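Local coordinates for PbSGBP-B lipoprotein (Prevotella bryantii B14, PDB 6D2Y) that probably binds polysaccharide as a surface glycan-binding lipoprotein of a polysaccharide utilization locus and carries a bound magnesium ion, at residues Arg220-Phe224 with Leu299-Phe305; Thr233-Leu237 with Tyr293-Leu299; Trp283-Trp287 with Ile340-Asn344; Ala288-Tyr293 with Val347-Asn351; Ile332-Ser336 with Thr361-Ala365. All blocks are in the same frame, centred on the assembly; numbering follows the deposited sequence.

Overall arrangement
All five contacts lie in the C-terminal beta-sandwich domain, matched to the xyloglucan-binding family. Going from the N terminus, strand 222-224 is met again at residues 299-305, so contact 1 closes the first long loop, and contact 2, between 233-237 and 293-299, is nested inside it and shares Leu299. Contacts 3 and 4 cross both of these: the loop after strand 279-282 reaches forward to residues 340-344 and 347-351, the two contacts crossing each other and touching through Glu291 and Tyr293. Contact 5 opens at strand 330-335, crosses contacts 3 and 4, and sets Trp362 against Ile340. Together they tie the loops after strands 222-224, 279-282 and 330-335 to one another and to the four-stranded sheet holding 279-282 and 330-335.

Contact 1. Residues Arg220-Phe224 with Leu299-Phe305; sequences RGMLF and LCDVADF
Leu223 is the bump of this contact. Leu223 CD2 enters a hollow formed by Ala303 CB, 3.6 Å away, the Leu299 carbonyl and CB, and the rim of the Phe305 ring, which it meets at the edge, Leu223 CD2 to Phe305 CE1 3.8 Å. Beside it, the branched end of Leu299 meets the far end of the Phe224 ring, Leu299 CD2 lying 3.5 Å from Phe224 CZ, the two side chains crossing at about a right angle. With Phe224 CG beside its own backbone N (chi1 -53°), the ring is carried over to Leu299, and Tyr282 packs edge-to-face on it. Leu223 and Phe224 both face Ile454 of strand 449-458, a classic beta bulge, and the chain runs on into Asp225, a magnesium ligand. On the other flank Val302 CG1 lies 3.6 Å from Met222 O, where a water donates to Met222 O and to Val302 O, 2.9 Å each. The seam is therefore apolar packing, with this water joining the backbones where Val302 and selenomethionine Met222 are only partly buried.

Contact 2. Residues Thr233-Leu237 with Tyr293-Leu299; sequences TNEVL and YASHPRL
Glu235 reaches across to the backbone and side chain of 295-296, and its carboxylate is gripped at both oxygens. Glu235 OE1 accepts from His296 N at 2.8 Å in a nearly straight bond (166°) on its syn lone pair, while its anti lone pair takes the hydroxyl of Thr233, Thr233 OG1 to Glu235 OE1 2.9 Å. Ser295 OG donates to Glu235 OE2 at 2.7 Å, 16° out of the carboxylate plane. Three donors thus fix the rotation of the group and would be expected to stabilise its charged form. Thr233 is tightly packed as well: Thr233 OG1 lies 3.3 Å from Pro297 CD, and Thr233 CG2 sits 3.4 Å from the carbonyl O of Ala294. A chi1 of 64° aims its hydroxyl at Glu235, and the same oxygen is also bonded to Asn230.

The apolar end is looser but buried. Leu237 lies slantwise across Pro297, Leu237 CD2 to Pro297 CD 3.9 Å, and runs past Leu299 in the opposite direction, Leu237 CD1 to Leu299 CD2 4.1 Å. Solvent lies toward Ala294, which is exposed and meets Thr233 through its carbonyl, its methyl directed away. Deeper in the fold, Leu237 packs on Phe224 of strand 222-224, Leu237 and Leu299 both pack on Tyr282 of strand 279-282, and the backbone of Leu299 bonds to Ser422 just before strand 423-428.

Contact 3. Residues Trp283-Trp287 with Ile340-Asn344; sequences WAGNW and ISLGN
Segment 283-287 arches over 340-344, the backbones closing to 4.1 Å between the CA atoms of Trp287 and Gly343, and two backbone bonds, both from or to Leu342, join them. Leu342 N donates to Ala284 O at 3.0 Å, almost straight (174°) though from above the carbonyl plane, and Trp287 N donates to Leu342 O at 3.0 Å. The loop after strand 279-282 is thereby joined to the loop after strand 330-335, two strands of the same four-stranded sheet, away from the metal site.

The side chains of Leu342, Trp283 and Trp287 pack together on one side of the paired backbones. Leu342, its CG anti to the backbone N (chi1 -177°), projects between the two tryptophans: CB packs on Trp283 CB, while CD2 comes to 3.2 Å from Gly285 O and CG to 3.8 Å from Trp287 NE1. Gly285 brings its backbone close to Leu342, and its phi of 104° suits a residue without a side chain. At one end Ile340 crosses Trp283 at about a right angle and lays CG1 over the five-membered ring, 3.4 Å from its centroid, with CD1 over the same face. At the other, Gly343 CA lies over the six-membered ring of Trp287, 3.8 Å from its centroid.

Trp283 NE1 donates to Asn425 OD1. Two backbone bonds thus pair the loops at Leu342, and CH-pi contacts at both ends add apolar packing.

Contact 4. Residues Ala288-Tyr293 with Val347-Asn351; sequences ANPETY and VVDVN
The Tyr293 ring has Asp349 OD2 at its edge, in the ring plane, and Glu291 CG over one face, toward the rim. Tyr293 OH donates to Asp349 OD2 at 2.9 Å, on its anti lone pair, with the ring and carboxylate planes 63° apart. Asp349 OD1 is met from above the carboxylate plane by Asn351 N at 3.2 Å and also accepts from Val353 N, so both ends of the group are held. Asp349 is turned this way by a chi1 of 57°, which folds CG back over its own backbone. The Glu291 carboxylate turns back on its own loop: its chain bends at chi2 (50°), and Glu291 OE1 takes Tyr293 N at 2.9 Å while OE2 accepts from Asn286 N.

Between the backbones, Glu291 N bonds to Val348 O at 3.3 Å and Val350 N to Glu291 O at 3.2 Å. On the flanks Val347 CG1 packs 3.4 Å from Ala288 O, and Val350 CG1 lies 3.7 Å from Thr292 CA. The pattern is a single beta bridge, Glu291 with Asp349, joining two long loops, and Asp349 OD1 with Asn351 N forms an Asx turn that begins at the bridged Asp349.

Contact 5. Residues Ile332-Ser336 with Thr361-Ala365; sequences IIFGS and TWFHA
Strand 330-335 runs extended through Ile333 and Gly335 while residues 361-365 form a compact turn, His364 N bonding to Thr361 O, and the two backbones come nearest at Ile333 and Phe363, 6.8 Å between CA atoms. The contact is loop-on-sheet packing in the beta sandwich: the turn lies against the four-stranded sheet in which 330-335 sits between strands 423-428 and 372-374. Trp362 does most of the touching. A chi1 of 69° swings its indole toward the strand with the six-membered ring foremost. The Ile333 side chain crosses the indole obliquely, Ile333 CG2 3.5 Å from Trp362 CZ3, and the same methyl packs on Phe363 CB at 3.9 Å. Gly335 CA comes to 3.4 Å from Trp362 CZ3, an approach that the absence of a side chain allows. Phe334 turns away from the loop to meet Phe421 edge-to-face. Its carbonyl, which accepts from Trp369 NE1, lies in the plane of the Trp362 ring at its edge, Phe334 O to Trp362 CZ3 3.4 Å.

Contact 1. Residues Arg220-Phe224 with Leu299-Phe305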
# COMPACT_ATOMS: atom_id res chain seq x y z
N ARG A 220 2.73 -14.90 -1.59
CA ARG A 220 1.61 -15.27 -0.74
C ARG A 220 0.29 -14.93 -1.43
O ARG A 220 0.15 -13.87 -2.04
CB ARG A 220 1.70 -14.58 0.62
CG ARG A 220 3.07 -14.69 1.28
CD ARG A 220 3.17 -13.83 2.53
NE ARG A 220 3.21 -12.39 2.24
CZ ARG A 220 2.90 -11.45 3.12
NH1 ARG A 220 2.52 -11.79 4.35
NH2 ARG A 220 2.97 -10.17 2.78
N GLY A 221 -0.68 -15.83 -1.31
CA GLY A 221 -1.96 -15.64 -1.97
C GLY A 221 -1.85 -15.59 -3.47
O GLY A 221 -2.67 -14.94 -4.13
N MSE A 222 -0.84 -16.24 -4.02
CA MSE A 222 -0.55 -16.26 -5.45
C MSE A 222 -1.70 -16.83 -6.31
O MSE A 222 -2.15 -17.95 -6.10
CB MSE A 222 0.75 -17.04 -5.68
CG MSE A 222 1.25 -16.84 -7.07
SE MSE A 222 2.06 -15.08 -7.23
CE MSE A 222 0.82 -14.45 -8.53
N LEU A 223 -2.21 -16.04 -7.26
CA LEU A 223 -3.28 -16.47 -8.15
C LEU A 223 -2.83 -16.67 -9.59
O LEU A 223 -3.13 -17.72 -10.19
CB LEU A 223 -4.46 -15.48 -8.11
CG LEU A 223 -4.98 -15.08 -6.73
CD1 LEU A 223 -5.41 -13.63 -6.72
CD2 LEU A 223 -6.13 -15.98 -6.31
N PHE A 224 -2.13 -15.70 -10.17
CA PHE A 224 -1.62 -15.81 -11.53
C PHE A 224 -0.19 -15.28 -11.55
O PHE A 224 0.02 -14.07 -11.51
CB PHE A 224 -2.47 -15.03 -12.53
CG PHE A 224 -3.94 -15.37 -12.49
CD1 PHE A 224 -4.79 -14.70 -11.63
CD2 PHE A 224 -4.46 -16.31 -13.36
CE1 PHE A 224 -6.14 -15.00 -11.61
CE2 PHE A 224 -5.81 -16.61 -13.35
CZ PHE A 224 -6.65 -15.95 -12.47
N LEU A 299 -11.02 -19.18 -7.90
CA LEU A 299 -9.87 -18.47 -7.36
C LEU A 299 -9.87 -18.48 -5.84
O LEU A 299 -8.80 -18.43 -5.22
CB LEU A 299 -9.84 -17.04 -7.89
CG LEU A 299 -9.60 -16.93 -9.40
CD1 LEU A 299 -9.62 -15.48 -9.84
CD2 LEU A 299 -8.27 -17.58 -9.77
N CYS A 300 -11.05 -18.56 -5.21
CA CYS A 300 -11.11 -18.61 -3.76
C CYS A 300 -10.61 -19.94 -3.20
O CYS A 300 -10.35 -20.03 -2.00
CB CYS A 300 -12.55 -18.37 -3.29
SG CYS A 300 -13.77 -19.46 -4.05
N ASP A 301 -10.46 -20.96 -4.05
CA ASP A 301 -9.84 -22.21 -3.64
C ASP A 301 -8.34 -22.23 -3.92
O ASP A 301 -7.63 -23.07 -3.36
CB ASP A 301 -10.50 -23.39 -4.36
CG ASP A 301 -11.91 -23.64 -3.87
OD1 ASP A 301 -12.19 -23.40 -2.68
OD2 ASP A 301 -12.75 -24.08 -4.69
N VAL A 302 -7.86 -21.34 -4.79
CA VAL A 302 -6.43 -21.27 -5.08
C VAL A 302 -5.70 -20.46 -4.02
O VAL A 302 -4.59 -20.81 -3.61
CB VAL A 302 -6.21 -20.70 -6.49
CG1 VAL A 302 -4.73 -20.44 -6.75
CG2 VAL A 302 -6.78 -21.65 -7.54
N ALA A 303 -6.31 -19.37 -3.55
CA ALA A 303 -5.76 -18.55 -2.49
C ALA A 303 -6.85 -18.27 -1.46
O ALA A 303 -8.04 -18.30 -1.76
CB ALA A 303 -5.18 -17.23 -3.02
N ASP A 304 -6.41 -17.97 -0.23
CA ASP A 304 -7.34 -17.78 0.88
C ASP A 304 -7.86 -16.34 0.88
O ASP A 304 -7.09 -15.40 1.07
CB ASP A 304 -6.67 -18.11 2.20
CG ASP A 304 -7.65 -18.15 3.36
OD1 ASP A 304 -8.10 -19.25 3.72
OD2 ASP A 304 -7.97 -17.07 3.90
N PHE A 305 -9.17 -16.19 0.69
CA PHE A 305 -9.81 -14.88 0.68
C PHE A 305 -10.59 -14.60 1.96
O PHE A 305 -11.33 -13.61 2.02
CB PHE A 305 -10.75 -14.76 -0.52
CG PHE A 305 -10.05 -14.49 -1.82
CD1 PHE A 305 -9.55 -15.53 -2.59
CD2 PHE A 305 -9.89 -13.19 -2.28
CE1 PHE A 305 -8.91 -15.28 -3.79
CE2 PHE A 305 -9.25 -12.94 -3.48
CZ PHE A 305 -8.76 -13.99 -4.23
O HOH W 1 -2.24 -19.14 -3.43

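Contact 2. Residues Thr233-Leu237 with Tyr293-Leu299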
# COMPACT_ATOMS: atom_id res chain seq x y z
N THR A 233 -5.55 -27.89 -9.04
CA THR A 233 -5.79 -28.65 -10.27
C THR A 233 -4.52 -28.90 -11.07
O THR A 233 -4.61 -29.47 -12.16
CB THR A 233 -6.82 -27.93 -11.14
OG1 THR A 233 -6.31 -26.65 -11.55
CG2 THR A 233 -8.12 -27.73 -10.37
N ASN A 234 -3.36 -28.49 -10.57
CA ASN A 234 -2.08 -28.68 -11.27
C ASN A 234 -2.10 -28.03 -12.65
O ASN A 234 -1.59 -28.57 -13.63
CB ASN A 234 -1.73 -30.17 -11.37
CG ASN A 234 -0.28 -30.40 -11.76
OD1 ASN A 234 0.56 -29.51 -11.64
ND2 ASN A 234 0.02 -31.61 -12.23
N GLU A 235 -2.71 -26.85 -12.73
CA GLU A 235 -2.80 -26.10 -13.98
C GLU A 235 -2.14 -24.74 -13.80
O GLU A 235 -2.23 -24.12 -12.73
CB GLU A 235 -4.25 -25.90 -14.42
CG GLU A 235 -4.93 -27.16 -14.94
CD GLU A 235 -6.40 -26.95 -15.23
OE1 GLU A 235 -7.14 -26.58 -14.30
OE2 GLU A 235 -6.82 -27.14 -16.39
N VAL A 236 -1.47 -24.27 -14.86
CA VAL A 236 -0.95 -22.91 -14.91
C VAL A 236 -2.09 -22.04 -15.43
O VAL A 236 -2.41 -22.06 -16.62
CB VAL A 236 0.30 -22.81 -15.78
CG1 VAL A 236 0.93 -21.43 -15.63
CG2 VAL A 236 1.29 -23.89 -15.40
N LEU A 237 -2.71 -21.28 -14.53
CA LEU A 237 -3.88 -20.50 -14.89
C LEU A 237 -3.51 -19.38 -15.86
O LEU A 237 -2.44 -18.76 -15.75
CB LEU A 237 -4.53 -19.91 -13.64
CG LEU A 237 -4.87 -20.90 -12.53
CD1 LEU A 237 -5.54 -20.17 -11.37
CD2 LEU A 237 -5.75 -22.02 -13.06
N TYR A 293 -15.01 -28.32 -11.14
CA TYR A 293 -13.83 -27.47 -11.06
C TYR A 293 -12.54 -28.30 -11.03
O TYR A 293 -11.52 -27.86 -10.48
CB TYR A 293 -13.89 -26.52 -9.87
CG TYR A 293 -15.07 -25.58 -9.91
CD1 TYR A 293 -15.13 -24.54 -10.83
CD2 TYR A 293 -16.14 -25.74 -9.03
CE1 TYR A 293 -16.22 -23.69 -10.88
CE2 TYR A 293 -17.23 -24.89 -9.07
CZ TYR A 293 -17.26 -23.87 -9.99
OH TYR A 293 -18.35 -23.03 -10.03
N ALA A 294 -12.59 -29.50 -11.60
CA ALA A 294 -11.37 -30.27 -11.81
C ALA A 294 -10.43 -29.58 -12.79
O ALA A 294 -9.22 -29.84 -12.77
CB ALA A 294 -11.70 -31.68 -12.31
N SER A 295 -10.96 -28.71 -13.65
CA SER A 295 -10.18 -27.85 -14.52
C SER A 295 -10.67 -26.42 -14.33
O SER A 295 -11.88 -26.17 -14.26
CB SER A 295 -10.30 -28.27 -15.98
OG SER A 295 -9.46 -27.49 -16.81
N HIS A 296 -9.72 -25.48 -14.24
CA HIS A 296 -9.99 -24.07 -13.96
C HIS A 296 -10.69 -23.91 -12.62
O HIS A 296 -11.90 -23.66 -12.59
CB HIS A 296 -10.82 -23.44 -15.08
CG HIS A 296 -10.18 -23.51 -16.43
ND1 HIS A 296 -10.87 -23.27 -17.59
CD2 HIS A 296 -8.91 -23.79 -16.80
CE1 HIS A 296 -10.06 -23.40 -18.63
NE2 HIS A 296 -8.86 -23.72 -18.17
N PRO A 297 -9.98 -24.04 -11.51
CA PRO A 297 -10.64 -23.96 -10.20
C PRO A 297 -11.09 -22.55 -9.88
O PRO A 297 -10.66 -21.57 -10.50
CB PRO A 297 -9.55 -24.43 -9.23
CG PRO A 297 -8.27 -24.02 -9.91
CD PRO A 297 -8.52 -24.17 -11.39
N ARG A 298 -11.96 -22.46 -8.88
CA ARG A 298 -12.35 -21.16 -8.35
C ARG A 298 -11.15 -20.49 -7.70
O ARG A 298 -10.34 -21.14 -7.03
CB ARG A 298 -13.49 -21.32 -7.34
CG ARG A 298 -14.85 -21.59 -7.99
CD ARG A 298 -15.77 -22.41 -7.09
NE ARG A 298 -16.07 -21.75 -5.83
CZ ARG A 298 -15.80 -22.26 -4.63
NH1 ARG A 298 -15.22 -23.45 -4.53
NH2 ARG A 298 -16.11 -21.59 -3.53
N LEU A 299 -11.02 -19.18 -7.90
CA LEU A 299 -9.87 -18.47 -7.36
C LEU A 299 -9.87 -18.48 -5.84
O LEU A 299 -8.80 -18.43 -5.22
CB LEU A 299 -9.84 -17.04 -7.89
CG LEU A 299 -9.60 -16.93 -9.40
CD1 LEU A 299 -9.62 -15.48 -9.84
CD2 LEU A 299 -8.27 -17.58 -9.77

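Contact 3. Residues Trp283-Trp287 with Ile340-Asn344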
# COMPACT_ATOMS: atom_id res chain seq x y z
N TRP A 283 -12.62 -17.19 -16.02
CA TRP A 283 -13.88 -17.70 -15.51
C TRP A 283 -13.66 -19.13 -15.03
O TRP A 283 -13.14 -19.97 -15.77
CB TRP A 283 -14.97 -17.64 -16.59
CG TRP A 283 -15.12 -16.27 -17.20
CD1 TRP A 283 -14.74 -15.08 -16.66
CD2 TRP A 283 -15.70 -15.96 -18.48
NE1 TRP A 283 -15.05 -14.05 -17.51
CE2 TRP A 283 -15.63 -14.56 -18.64
CE3 TRP A 283 -16.26 -16.73 -19.50
CZ2 TRP A 283 -16.11 -13.92 -19.78
CZ3 TRP A 283 -16.74 -16.09 -20.63
CH2 TRP A 283 -16.66 -14.70 -20.76
N ALA A 284 -14.04 -19.39 -13.78
CA ALA A 284 -13.87 -20.72 -13.21
C ALA A 284 -14.76 -21.73 -13.91
O ALA A 284 -15.87 -21.41 -14.34
CB ALA A 284 -14.18 -20.70 -11.71
N GLY A 285 -14.27 -22.95 -14.04
CA GLY A 285 -14.97 -24.02 -14.71
C GLY A 285 -14.40 -24.29 -16.09
O GLY A 285 -13.60 -23.53 -16.63
N ASN A 286 -14.84 -25.41 -16.66
CA ASN A 286 -14.40 -25.81 -18.00
C ASN A 286 -15.43 -26.74 -18.62
O ASN A 286 -15.15 -27.88 -18.99
CB ASN A 286 -13.01 -26.44 -17.94
CG ASN A 286 -12.34 -26.54 -19.30
OD1 ASN A 286 -12.65 -25.76 -20.21
ND2 ASN A 286 -11.42 -27.48 -19.44
N TRP A 287 -16.67 -26.25 -18.75
CA TRP A 287 -17.74 -26.94 -19.47
C TRP A 287 -18.06 -28.31 -18.88
O TRP A 287 -18.42 -29.24 -19.61
CB TRP A 287 -17.41 -27.07 -20.97
CG TRP A 287 -16.96 -25.81 -21.62
CD1 TRP A 287 -15.68 -25.34 -21.72
CD2 TRP A 287 -17.79 -24.84 -22.28
NE1 TRP A 287 -15.67 -24.14 -22.40
CE2 TRP A 287 -16.95 -23.82 -22.75
CE3 TRP A 287 -19.17 -24.74 -22.52
CZ2 TRP A 287 -17.43 -22.71 -23.44
CZ3 TRP A 287 -19.65 -23.64 -23.20
CH2 TRP A 287 -18.78 -22.64 -23.66
N ILE A 340 -20.80 -15.56 -13.21
CA ILE A 340 -20.00 -15.86 -14.39
C ILE A 340 -19.31 -17.20 -14.17
O ILE A 340 -18.89 -17.53 -13.05
CB ILE A 340 -18.97 -14.73 -14.67
CG1 ILE A 340 -18.15 -15.05 -15.92
CG2 ILE A 340 -18.06 -14.51 -13.47
CD1 ILE A 340 -18.98 -15.14 -17.18
N SER A 341 -19.21 -17.98 -15.24
CA SER A 341 -18.50 -19.25 -15.22
C SER A 341 -18.19 -19.63 -16.66
O SER A 341 -18.82 -19.14 -17.60
CB SER A 341 -19.32 -20.35 -14.53
OG SER A 341 -20.52 -20.60 -15.23
N LEU A 342 -17.20 -20.51 -16.83
CA LEU A 342 -16.83 -21.00 -18.15
C LEU A 342 -17.62 -22.27 -18.43
O LEU A 342 -17.24 -23.36 -18.02
CB LEU A 342 -15.33 -21.26 -18.25
CG LEU A 342 -14.87 -21.70 -19.64
CD1 LEU A 342 -14.98 -20.56 -20.63
CD2 LEU A 342 -13.46 -22.26 -19.61
N GLY A 343 -18.74 -22.12 -19.14
CA GLY A 343 -19.57 -23.26 -19.46
C GLY A 343 -20.95 -22.79 -19.90
O GLY A 343 -21.14 -21.64 -20.27
N ASN A 344 -21.89 -23.73 -19.86
CA ASN A 344 -23.27 -23.44 -20.20
C ASN A 344 -24.03 -22.92 -18.99
O ASN A 344 -23.74 -23.28 -17.85
CB ASN A 344 -23.97 -24.68 -20.76
CG ASN A 344 -23.52 -25.03 -22.16
OD1 ASN A 344 -23.71 -24.26 -23.10
ND2 ASN A 344 -22.92 -26.20 -22.32

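Contact 4. Residues Ala288-Tyr293 with Val347-Asn351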
# COMPACT_ATOMS: atom_id res chain seq x y z
N ALA A 288 -17.94 -28.46 -17.57
CA ALA A 288 -18.27 -29.71 -16.90
C ALA A 288 -19.69 -29.65 -16.36
O ALA A 288 -20.15 -28.62 -15.88
CB ALA A 288 -17.29 -29.99 -15.75
N ASN A 289 -20.39 -30.79 -16.45
CA ASN A 289 -21.77 -30.90 -16.01
C ASN A 289 -21.95 -32.26 -15.34
O ASN A 289 -22.09 -33.28 -16.03
CB ASN A 289 -22.75 -30.73 -17.17
CG ASN A 289 -24.20 -30.74 -16.74
OD1 ASN A 289 -24.50 -30.55 -15.56
ND2 ASN A 289 -25.11 -30.96 -17.68
N PRO A 290 -21.97 -32.32 -14.00
CA PRO A 290 -21.85 -31.18 -13.07
C PRO A 290 -20.46 -30.56 -13.07
O PRO A 290 -19.48 -31.22 -13.42
CB PRO A 290 -22.15 -31.81 -11.70
CG PRO A 290 -22.77 -33.14 -12.00
CD PRO A 290 -22.15 -33.59 -13.28
N GLU A 291 -20.38 -29.29 -12.67
CA GLU A 291 -19.11 -28.55 -12.68
C GLU A 291 -18.32 -28.93 -11.44
O GLU A 291 -18.62 -28.48 -10.33
CB GLU A 291 -19.36 -27.05 -12.74
CG GLU A 291 -18.09 -26.22 -12.84
CD GLU A 291 -17.15 -26.70 -13.93
OE1 GLU A 291 -16.22 -27.46 -13.61
OE2 GLU A 291 -17.35 -26.31 -15.10
N THR A 292 -17.29 -29.76 -11.62
CA THR A 292 -16.45 -30.21 -10.53
C THR A 292 -15.28 -29.27 -10.24
O THR A 292 -14.63 -29.42 -9.20
CB THR A 292 -15.90 -31.61 -10.82
OG1 THR A 292 -15.08 -31.55 -12.00
CG2 THR A 292 -17.05 -32.59 -11.06
N TYR A 293 -15.01 -28.32 -11.14
CA TYR A 293 -13.83 -27.47 -11.06
C TYR A 293 -12.54 -28.30 -11.03
O TYR A 293 -11.52 -27.86 -10.48
CB TYR A 293 -13.89 -26.52 -9.87
CG TYR A 293 -15.07 -25.58 -9.91
CD1 TYR A 293 -15.13 -24.54 -10.83
CD2 TYR A 293 -16.14 -25.74 -9.03
CE1 TYR A 293 -16.22 -23.69 -10.88
CE2 TYR A 293 -17.23 -24.89 -9.07
CZ TYR A 293 -17.26 -23.87 -9.99
OH TYR A 293 -18.35 -23.03 -10.03
N VAL A 347 -26.03 -25.06 -15.48
CA VAL A 347 -25.29 -26.13 -14.84
C VAL A 347 -25.13 -25.82 -13.36
O VAL A 347 -24.92 -24.66 -12.97
CB VAL A 347 -23.93 -26.32 -15.54
CG1 VAL A 347 -23.01 -27.23 -14.72
CG2 VAL A 347 -24.12 -26.87 -16.95
N VAL A 348 -25.24 -26.84 -12.52
CA VAL A 348 -24.97 -26.72 -11.09
C VAL A 348 -23.63 -27.37 -10.79
O VAL A 348 -23.27 -28.38 -11.41
CB VAL A 348 -26.10 -27.32 -10.24
CG1 VAL A 348 -27.44 -26.71 -10.62
CG2 VAL A 348 -26.15 -28.83 -10.39
N ASP A 349 -22.89 -26.79 -9.85
CA ASP A 349 -21.57 -27.27 -9.49
C ASP A 349 -21.66 -28.11 -8.22
O ASP A 349 -22.75 -28.37 -7.69
CB ASP A 349 -20.59 -26.10 -9.35
CG ASP A 349 -21.04 -25.06 -8.33
OD1 ASP A 349 -22.05 -25.28 -7.63
OD2 ASP A 349 -20.37 -24.01 -8.23
N VAL A 350 -20.51 -28.53 -7.70
CA VAL A 350 -20.44 -29.41 -6.53
C VAL A 350 -20.80 -28.64 -5.27
O VAL A 350 -20.81 -29.20 -4.17
CB VAL A 350 -19.05 -30.05 -6.40
CG1 VAL A 350 -18.69 -30.80 -7.67
CG2 VAL A 350 -18.00 -28.98 -6.11
N ASN A 351 -21.10 -27.35 -5.42
CA ASN A 351 -21.49 -26.50 -4.30
C ASN A 351 -22.96 -26.12 -4.34
O ASN A 351 -23.41 -25.32 -3.51
CB ASN A 351 -20.62 -25.24 -4.27
CG ASN A 351 -19.14 -25.56 -4.23
OD1 ASN A 351 -18.72 -26.58 -3.68
ND2 ASN A 351 -18.33 -24.68 -4.81

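Contact 5. Residues Ile332-Ser336 with Thr361-Ala365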
# COMPACT_ATOMS: atom_id res chain seq x y z
N ILE A 332 -11.38 -3.88 -12.20
CA ILE A 332 -10.99 -5.22 -11.76
C ILE A 332 -12.19 -5.81 -11.02
O ILE A 332 -12.52 -5.37 -9.92
CB ILE A 332 -9.74 -5.17 -10.87
CG1 ILE A 332 -8.63 -4.39 -11.58
CG2 ILE A 332 -9.28 -6.57 -10.52
CD1 ILE A 332 -7.50 -3.96 -10.67
N ILE A 333 -12.84 -6.79 -11.64
CA ILE A 333 -14.13 -7.30 -11.16
C ILE A 333 -13.96 -8.76 -10.74
O ILE A 333 -13.62 -9.61 -11.57
CB ILE A 333 -15.23 -7.17 -12.22
CG1 ILE A 333 -15.14 -5.83 -12.96
CG2 ILE A 333 -16.60 -7.33 -11.58
CD1 ILE A 333 -14.59 -5.96 -14.37
N PHE A 334 -14.21 -9.03 -9.46
CA PHE A 334 -14.34 -10.39 -8.97
C PHE A 334 -15.79 -10.84 -9.08
O PHE A 334 -16.72 -10.03 -8.98
CB PHE A 334 -13.88 -10.50 -7.52
CG PHE A 334 -12.39 -10.64 -7.36
CD1 PHE A 334 -11.77 -11.85 -7.62
CD2 PHE A 334 -11.62 -9.57 -6.94
CE1 PHE A 334 -10.40 -11.98 -7.47
CE2 PHE A 334 -10.25 -9.70 -6.78
CZ PHE A 334 -9.64 -10.91 -7.05
N GLY A 335 -15.99 -12.13 -9.30
CA GLY A 335 -17.33 -12.66 -9.51
C GLY A 335 -17.48 -14.04 -8.94
O GLY A 335 -16.53 -14.83 -8.88
N SER A 336 -18.70 -14.35 -8.52
CA SER A 336 -19.11 -15.66 -8.04
C SER A 336 -19.54 -16.53 -9.20
O SER A 336 -19.82 -16.04 -10.30
CB SER A 336 -20.25 -15.51 -7.03
OG SER A 336 -21.44 -15.06 -7.66
N THR A 361 -22.36 -9.61 -19.33
CA THR A 361 -23.29 -8.68 -18.71
C THR A 361 -23.18 -8.64 -17.19
O THR A 361 -23.73 -7.74 -16.57
CB THR A 361 -24.74 -9.05 -19.09
OG1 THR A 361 -25.06 -10.33 -18.53
CG2 THR A 361 -24.90 -9.10 -20.60
N TRP A 362 -22.46 -9.60 -16.59
CA TRP A 362 -22.48 -9.73 -15.14
C TRP A 362 -21.76 -8.58 -14.44
O TRP A 362 -22.09 -8.25 -13.30
CB TRP A 362 -21.86 -11.07 -14.73
CG TRP A 362 -20.40 -11.16 -14.99
CD1 TRP A 362 -19.78 -11.45 -16.18
CD2 TRP A 362 -19.35 -10.95 -14.04
NE1 TRP A 362 -18.42 -11.43 -16.02
CE2 TRP A 362 -18.13 -11.13 -14.72
CE3 TRP A 362 -19.32 -10.63 -12.68
CZ2 TRP A 362 -16.89 -11.00 -14.08
CZ3 TRP A 362 -18.10 -10.49 -12.05
CH2 TRP A 362 -16.90 -10.68 -12.75
N PHE A 363 -20.78 -7.97 -15.10
CA PHE A 363 -20.06 -6.85 -14.51
C PHE A 363 -20.68 -5.50 -14.85
O PHE A 363 -20.15 -4.47 -14.41
CB PHE A 363 -18.58 -6.88 -14.92
CG PHE A 363 -18.35 -6.85 -16.40
CD1 PHE A 363 -18.25 -5.64 -17.08
CD2 PHE A 363 -18.22 -8.03 -17.12
CE1 PHE A 363 -18.03 -5.62 -18.44
CE2 PHE A 363 -18.00 -8.00 -18.48
CZ PHE A 363 -17.90 -6.80 -19.14
N HIS A 364 -21.77 -5.47 -15.60
CA HIS A 364 -22.49 -4.22 -15.86
C HIS A 364 -24.00 -4.50 -15.90
O HIS A 364 -24.71 -4.10 -16.83
CB HIS A 364 -22.00 -3.55 -17.15
CG HIS A 364 -22.33 -4.30 -18.40
ND1 HIS A 364 -23.38 -3.94 -19.22
CD2 HIS A 364 -21.74 -5.36 -18.99
CE1 HIS A 364 -23.43 -4.76 -20.25
NE2 HIS A 364 -22.44 -5.63 -20.14
N ALA A 365 -24.50 -5.16 -14.86
CA ALA A 365 -25.90 -5.56 -14.78
C ALA A 365 -26.75 -4.56 -14.00
O ALA A 365 -27.92 -4.86 -13.73
CB ALA A 365 -26.01 -6.95 -14.15